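Local atomic coordinates of putative uncharacterized protein (Staphylococcus aureus subsp. aureus Mu50, PDB entry 3FYM), a protein that probably binds DNA through its soluble N-terminal helix-turn-helix domain, as a putative membrane protein whose precise function is not established. Residues Asn39-Leu44 with Glu75-Gln80. Residues are numbered along the deposited sequence; the frame is centred on the assembly and turned at random.
Sequences NEFDQL and EIPSNQ
Phe41 turns its ring toward Pro77 because its CG stands anti to the carbonyl carbon, beside the backbone N (chi1 -57°). Glu75 reaches Asn39 with an extended chain, its CD anti to CA (chi2 167°). The ring of Phe41 receives the pyrrolidine over one face: Pro77 CD lies 3.9 Å from the ring centroid, displaced toward the rim, and comes within 3.6 Å of Phe41 CG. This is a CH-pi contact. Proline suits the place because its CD, bonded to the proline's own nitrogen, carries slightly polarised C-H groups that a pi face welcomes, while Pro77 CG packs on Phe41 CB. Obliquely to the same ring, the carbonyl Glu75 O approaches Phe41 CE1 at 3.4 Å. The opposite face of the ring is met, again toward its rim, by the carbonyl carbon of Asn39.

Asn39 is the C-prime residue of the Schellman motif that ends helix 30-37, with positive phi, a conformation asparagine tolerates better than most side-chain-bearing residues. Its amide works in two directions. Asn39 ND2 donates to Glu75 OE1 at 3.0 Å, nearly straight at 162°; the acceptor lies almost in the amide plane, whereas the donor meets the anti side of the carboxylate, somewhat out of its plane. Asn39 OD1 accepts from Gly5 N, and Glu75 OE1 also accepts from Val4 N, so both side chains grip the start of helix 4-14. Glu75 OE2 pairs with His72 ND1.

The contact thus joins the end of one helix of the helix-turn-helix domain to the tail after helix 65-71 by two chemistries: an apolar contact between a buried phenyl ring and a partly exposed proline, and a carboxylate whose several donors would be expected to stabilise its negative charge.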
# COMPACT_ATOMS: atom_id res chain seq x y z
N ASN A 39 -7.80 2.35 1.11
CA ASN A 39 -7.42 3.72 1.52
C ASN A 39 -7.81 4.00 2.97
O ASN A 39 -8.03 5.15 3.37
CB ASN A 39 -7.93 4.80 0.57
CG ASN A 39 -7.03 5.04 -0.64
OD1 ASN A 39 -6.65 4.11 -1.32
ND2 ASN A 39 -6.75 6.29 -0.95
N GLU A 40 -7.84 2.96 3.80
CA GLU A 40 -8.19 3.07 5.21
C GLU A 40 -6.97 3.33 6.06
O GLU A 40 -6.62 2.60 7.01
CB GLU A 40 -8.91 1.79 5.67
CG GLU A 40 -10.27 1.61 5.02
CD GLU A 40 -10.87 0.23 5.15
OE1 GLU A 40 -10.17 -0.75 5.47
OE2 GLU A 40 -12.10 0.11 4.88
N PHE A 41 -6.24 4.40 5.74
CA PHE A 41 -4.95 4.63 6.41
C PHE A 41 -5.09 4.94 7.89
O PHE A 41 -4.19 4.63 8.68
CB PHE A 41 -4.19 5.78 5.71
CG PHE A 41 -3.97 5.52 4.24
CD1 PHE A 41 -4.62 6.27 3.30
CD2 PHE A 41 -3.13 4.53 3.84
CE1 PHE A 41 -4.47 6.03 1.95
CE2 PHE A 41 -2.95 4.29 2.50
CZ PHE A 41 -3.63 5.03 1.56
N ASP A 42 -6.24 5.52 8.28
CA ASP A 42 -6.44 5.78 9.71
C ASP A 42 -6.70 4.50 10.51
O ASP A 42 -6.74 4.57 11.74
CB ASP A 42 -7.59 6.76 9.94
CG ASP A 42 -8.86 6.42 9.30
OD1 ASP A 42 -9.03 5.36 8.71
OD2 ASP A 42 -9.78 7.27 9.30
N GLN A 43 -6.85 3.37 9.85
CA GLN A 43 -7.01 2.10 10.53
C GLN A 43 -5.66 1.38 10.68
O GLN A 43 -5.61 0.28 11.26
CB GLN A 43 -8.04 1.25 9.81
CG GLN A 43 -9.38 1.96 9.74
CD GLN A 43 -10.51 1.09 9.25
OE1 GLN A 43 -11.39 1.60 8.52
NE2 GLN A 43 -10.60 -0.12 9.69
N LEU A 44 -4.56 1.95 10.20
CA LEU A 44 -3.25 1.40 10.47
C LEU A 44 -2.84 1.78 11.89
O LEU A 44 -2.98 2.95 12.27
CB LEU A 44 -2.25 1.94 9.48
CG LEU A 44 -2.54 1.63 8.00
CD1 LEU A 44 -1.54 2.36 7.13
CD2 LEU A 44 -2.61 0.14 7.71
N GLU A 75 -3.73 11.63 -1.18
CA GLU A 75 -4.44 10.58 -0.50
C GLU A 75 -3.63 9.98 0.67
O GLU A 75 -4.20 9.41 1.58
CB GLU A 75 -4.73 9.40 -1.44
CG GLU A 75 -5.48 9.78 -2.71
CD GLU A 75 -5.44 8.64 -3.72
OE1 GLU A 75 -5.40 7.45 -3.32
OE2 GLU A 75 -5.44 8.92 -4.93
N ILE A 76 -2.31 10.03 0.53
CA ILE A 76 -1.42 9.23 1.34
C ILE A 76 -0.90 10.04 2.49
O ILE A 76 -0.28 11.10 2.28
CB ILE A 76 -0.25 8.70 0.51
CG1 ILE A 76 -0.74 7.82 -0.64
CG2 ILE A 76 0.76 7.96 1.39
CD1 ILE A 76 0.31 7.55 -1.69
N PRO A 77 -1.08 9.61 3.74
CA PRO A 77 -0.48 10.34 4.87
C PRO A 77 1.03 10.21 4.80
O PRO A 77 1.54 9.10 4.92
CB PRO A 77 -1.07 9.68 6.11
CG PRO A 77 -1.94 8.61 5.67
CD PRO A 77 -1.83 8.44 4.19
N SER A 78 1.73 11.31 4.65
CA SER A 78 3.18 11.29 4.75
C SER A 78 3.60 11.05 6.20
O SER A 78 2.90 11.30 7.15
CB SER A 78 3.81 12.58 4.18
OG SER A 78 3.35 13.71 4.94
N ASN A 79 4.83 10.61 6.34
CA ASN A 79 5.46 10.27 7.62
C ASN A 79 5.64 11.55 8.42
O ASN A 79 6.42 12.42 8.06
CB ASN A 79 6.79 9.63 7.30
CG ASN A 79 7.57 9.26 8.53
OD1 ASN A 79 7.03 9.18 9.64
ND2 ASN A 79 8.88 8.98 8.32
N GLN A 80 4.92 11.65 9.54
CA GLN A 80 4.91 12.85 10.40
C GLN A 80 5.99 12.80 11.44
O GLN A 80 5.77 13.04 12.65
CB GLN A 80 3.50 13.03 10.98
CG GLN A 80 2.48 13.44 9.97
CD GLN A 80 2.45 14.94 9.73
OE1 GLN A 80 3.02 15.73 10.47
NE2 GLN A 80 1.71 15.21 8.67